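Local coordinates for uncharacterized protein CGL0972 (Corynebacterium glutamicum, PDB 2VQG) that probably forms anion-selective, alpha-helical pores in the outer membrane of the bacterial envelope, at residues A[22-26]-A[77-83]; A[48-53]-A[67-71]. All coordinates share one frame; numbering follows the deposited sequence. Where two conformers were deposited one is given.

Contact 1. Residues A[22-26]-A[77-83]; sequences CGILE and RAQTCGL. With ZN (zinc ion), chain J.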
# COMPACT_ATOMS: atom_id res chain seq x y z
N CYS A 22 -4.29 8.29 -9.36
CA CYS A 22 -2.98 8.06 -8.75
C CYS A 22 -2.63 9.14 -7.74
O CYS A 22 -1.97 8.87 -6.74
CB CYS A 22 -1.89 7.96 -9.82
SG CYS A 22 -2.08 6.42 -10.75
N GLY A 23 -3.05 10.37 -8.02
CA GLY A 23 -2.78 11.47 -7.08
C GLY A 23 -3.62 11.38 -5.81
O GLY A 23 -3.17 11.79 -4.73
N ILE A 24 -4.86 10.91 -5.92
CA ILE A 24 -5.68 10.64 -4.72
C ILE A 24 -5.02 9.51 -3.89
O ILE A 24 -4.92 9.59 -2.66
CB ILE A 24 -7.12 10.24 -5.13
CG1 ILE A 24 -7.81 11.46 -5.77
CG2 ILE A 24 -7.92 9.65 -3.89
CD1 ILE A 24 -9.17 11.12 -6.41
N LEU A 25 -4.59 8.45 -4.57
CA LEU A 25 -3.90 7.36 -3.91
C LEU A 25 -2.65 7.89 -3.19
O LEU A 25 -2.40 7.57 -2.02
CB LEU A 25 -3.50 6.28 -4.92
CG LEU A 25 -2.64 5.12 -4.38
CD1 LEU A 25 -3.42 4.36 -3.32
CD2 LEU A 25 -2.22 4.18 -5.51
N GLU A 26 -1.88 8.73 -3.89
CA GLU A 26 -0.60 9.22 -3.31
C GLU A 26 -0.87 10.12 -2.08
O GLU A 26 -0.23 9.93 -1.03
CB GLU A 26 0.22 9.97 -4.35
CG GLU A 26 1.51 10.52 -3.72
CD GLU A 26 2.49 11.09 -4.71
OE1 GLU A 26 2.15 11.40 -5.87
OE2 GLU A 26 3.64 11.26 -4.28
N ARG A 77 -0.51 -1.36 -6.56
CA ARG A 77 -1.23 -0.29 -7.24
C ARG A 77 -0.45 1.03 -7.17
O ARG A 77 -0.40 1.77 -8.17
CB ARG A 77 -2.67 -0.16 -6.73
CG ARG A 77 -3.43 -1.49 -6.88
CD ARG A 77 -4.93 -1.39 -6.66
NE ARG A 77 -5.31 -1.17 -5.27
CZ ARG A 77 -5.54 -2.14 -4.37
NH1 ARG A 77 -5.43 -3.42 -4.70
NH2 ARG A 77 -5.89 -1.81 -3.14
N ALA A 78 0.19 1.30 -6.03
CA ALA A 78 1.08 2.44 -5.89
C ALA A 78 2.26 2.40 -6.88
O ALA A 78 2.62 3.42 -7.46
CB ALA A 78 1.58 2.55 -4.50
N GLN A 79 2.84 1.22 -7.07
CA GLN A 79 3.95 1.09 -8.01
C GLN A 79 3.49 1.39 -9.43
O GLN A 79 4.17 2.11 -10.18
CB GLN A 79 4.60 -0.29 -7.92
CG GLN A 79 5.84 -0.41 -8.79
CD GLN A 79 6.42 -1.80 -8.79
OE1 GLN A 79 6.38 -2.50 -7.77
NE2 GLN A 79 7.00 -2.21 -9.93
N THR A 80 2.33 0.86 -9.79
CA THR A 80 1.74 1.11 -11.10
C THR A 80 1.54 2.61 -11.31
O THR A 80 1.80 3.14 -12.41
CB THR A 80 0.42 0.33 -11.29
OG1 THR A 80 0.68 -1.07 -11.10
CG2 THR A 80 -0.12 0.53 -12.70
N CYS A 81 1.15 3.29 -10.23
CA CYS A 81 0.96 4.74 -10.23
C CYS A 81 2.27 5.54 -10.20
O CYS A 81 2.23 6.78 -10.14
CB CYS A 81 0.06 5.17 -9.04
SG CYS A 81 -1.68 4.98 -9.33
N GLY A 82 3.40 4.83 -10.19
CA GLY A 82 4.75 5.42 -10.17
C GLY A 82 5.18 6.02 -8.84
O GLY A 82 6.07 6.87 -8.81
N LEU A 83 4.57 5.54 -7.75
CA LEU A 83 4.78 6.10 -6.41
C LEU A 83 5.91 5.44 -5.61
O LEU A 83 6.43 6.04 -4.67
CB LEU A 83 3.46 6.04 -5.62
CG LEU A 83 2.22 6.63 -6.31
CD1 LEU A 83 0.97 6.56 -5.42
CD2 LEU A 83 2.49 8.08 -6.78
ZN ZN J . 5.01 12.28 -5.16
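Cys22 and Cys81 are joined by a disulfide that ties helix 19-31 to the end of helix 61-80. The SG atoms lie 2.1 Å apart with a torsion of -69° about the S-S bond. In both cysteines SG points back past its own backbone N, opposite the carbonyl carbon (chi1 -70° and -82°), which turns the two sulfurs into the gap between the helices. The covalent link brings Cys22 CB and Cys81 CB to 3.5 Å.

Glu26, one turn after Cys22, can be followed outward. Its CB rests on the isobutyl end of Leu83, 3.7 Å from Leu83 CD1, and CG runs on past Leu83 CD2. The chain then stays extended, so that the carboxylate passes the leucine and reaches its metal. OE1 still brushes Leu83 CD2 at 3.5 Å, whereas OE2 binds a zinc ion at 1.9 Å, and two further ligand atoms come from elsewhere in the structure.

Leu25 sends CD2 against Ala78 in the last helical turn, 3.7 Å from Ala78 CA, and against the bridge itself, 3.9 Å from Cys81 SG. The same methyl meets Leu83 CD1 at 4.0 Å. Leu83 can turn back toward helix 19-31 because the chain ends its helix in a Schellman motif, with Gly82 at positive phi and Leu83 N bonded to Ala78 O.

With no hydrogen bond between the segments, their union is covalent and apolar; the zinc-bound carboxylate at its margin probably has its negative charge partly offset by the metal.

Contact 2. Residues A[48-53]-A[67-71]; sequences IAAKGE and NEDQA. With ZN (zinc ion), chain P; ZN (zinc ion), chain L.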
# COMPACT_ATOMS: atom_id res chain seq x y z
N ILE A 48 2.10 -0.36 5.22
CA ILE A 48 0.63 -0.49 5.22
C ILE A 48 0.19 -1.60 6.19
O ILE A 48 -0.68 -1.39 7.06
CB ILE A 48 0.08 -0.77 3.80
CG1 ILE A 48 0.33 0.45 2.89
CG2 ILE A 48 -1.45 -1.11 3.87
CD1 ILE A 48 0.08 0.15 1.39
N ALA A 49 0.83 -2.76 6.09
CA ALA A 49 0.50 -3.89 6.97
C ALA A 49 0.66 -3.52 8.46
O ALA A 49 -0.18 -3.89 9.29
CB ALA A 49 1.39 -5.13 6.63
N ALA A 50 1.73 -2.82 8.79
CA ALA A 50 1.99 -2.43 10.17
C ALA A 50 0.83 -1.57 10.70
O ALA A 50 0.36 -1.78 11.82
CB ALA A 50 3.28 -1.72 10.28
N LYS A 51 0.36 -0.63 9.87
CA LYS A 51 -0.74 0.25 10.28
C LYS A 51 -2.10 -0.46 10.25
O LYS A 51 -3.06 -0.00 10.90
CB LYS A 51 -0.79 1.50 9.41
CG LYS A 51 0.44 2.40 9.48
CD LYS A 51 0.60 3.01 10.85
CE LYS A 51 1.76 4.03 10.87
NZ LYS A 51 1.33 5.35 10.36
N GLY A 52 -2.20 -1.56 9.50
CA GLY A 52 -3.44 -2.35 9.47
C GLY A 52 -3.57 -3.32 10.64
O GLY A 52 -4.65 -3.88 10.87
N GLU A 53 -2.49 -3.53 11.38
CA GLU A 53 -2.51 -4.43 12.55
C GLU A 53 -3.41 -3.88 13.64
O GLU A 53 -3.56 -2.67 13.78
CB GLU A 53 -1.11 -4.65 13.09
CG GLU A 53 -0.27 -5.57 12.22
CD GLU A 53 1.11 -5.84 12.83
OE1 GLU A 53 1.18 -6.26 14.00
OE2 GLU A 53 2.13 -5.62 12.14
N ASN A 67 -4.75 -8.78 5.92
CA ASN A 67 -3.99 -7.54 6.08
C ASN A 67 -2.74 -7.51 5.17
O ASN A 67 -2.56 -6.56 4.40
CB ASN A 67 -3.61 -7.34 7.55
CG ASN A 67 -2.80 -6.08 7.80
OD1 ASN A 67 -3.09 -4.98 7.29
ND2 ASN A 67 -1.80 -6.21 8.67
N GLU A 68 -1.91 -8.55 5.24
CA GLU A 68 -0.68 -8.62 4.44
C GLU A 68 -0.99 -8.62 2.95
O GLU A 68 -0.39 -7.86 2.18
CB GLU A 68 0.15 -9.87 4.79
CG GLU A 68 0.68 -9.88 6.22
CD GLU A 68 1.74 -8.83 6.49
OE1 GLU A 68 2.46 -8.39 5.56
OE2 GLU A 68 1.88 -8.44 7.67
N ASP A 69 -1.95 -9.45 2.56
CA ASP A 69 -2.33 -9.57 1.14
C ASP A 69 -2.87 -8.26 0.55
O ASP A 69 -2.53 -7.92 -0.58
CB ASP A 69 -3.35 -10.67 0.94
CG ASP A 69 -2.78 -12.03 1.18
OD1 ASP A 69 -1.53 -12.16 1.17
OD2 ASP A 69 -3.58 -12.96 1.40
N GLN A 70 -3.72 -7.57 1.30
CA GLN A 70 -4.26 -6.29 0.84
C GLN A 70 -3.20 -5.19 0.85
O GLN A 70 -3.20 -4.33 -0.04
CB GLN A 70 -5.52 -5.90 1.59
CG GLN A 70 -6.67 -6.90 1.38
CD GLN A 70 -7.07 -7.08 -0.09
OE1 GLN A 70 -7.11 -6.12 -0.86
NE2 GLN A 70 -7.38 -8.31 -0.46
N ALA A 71 -2.28 -5.23 1.82
CA ALA A 71 -1.17 -4.29 1.85
C ALA A 71 -0.30 -4.48 0.60
O ALA A 71 0.09 -3.51 -0.07
CB ALA A 71 -0.33 -4.49 3.12
ZN ZN P . -1.78 -14.64 1.91
ZN ZN L . -4.14 -14.93 1.46
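A roughly antiparallel helix pair, helix 41-52 against helix 61-80, is closed here by an asparagine that reaches the C-terminal part of the first helix. The local axes approach to 8.8 Å at 141°. Asn67 ND2 donates to Ala49 O over 2.9 Å, almost straight at 175°, with the acceptor in the amide plane. With CG anti to the backbone N (chi1 179°), the amide extends across the gap; its OD1 lies 3.4 Å from Gly52 CA, where the absence of a side chain permits this close approach. Ala49 O also receives weak bonds from Gly52 N and Glu53 N, so the asparagine adds a nearly straight third bond to this carbonyl.

One turn along, Ala71 CB fits against Ile48 CG2 at 3.6 Å and faces Ala49 CB at 4.0 Å. In one of its two conformers Glu68 bends to lay its carboxylate over the Ala49 methyl, OE2 to CB 3.5 Å. Away from this interface Asp69 binds two zinc ions, OD2 both and OD1 one, with Asp65 as a further ligand. The arrangement is a close packing of two roughly antiparallel helices through small alanines, as in all-helical folds.

Overall arrangement
Helix 61-80 is common to both contacts: its C-terminal end meets helix 19-31 in contact 1, and its earlier turns meet helix 41-52 in contact 2. The centres lie about 17 Å apart on opposite sides of the chain's centre, with nearest atoms about 5 Å apart. Both interfaces are partly buried, with exposed residues at their edges. Contact 1 closes a long-range loop covalently and sets Leu25 against the bridge and Leu83 beyond it, whereas contact 2 joins helices near in sequence through alanine packing and a single cross-segment hydrogen bond. Zinc is bound by acidic side chains in each: beside the interface at 22-26, and facing away from it at 67-71.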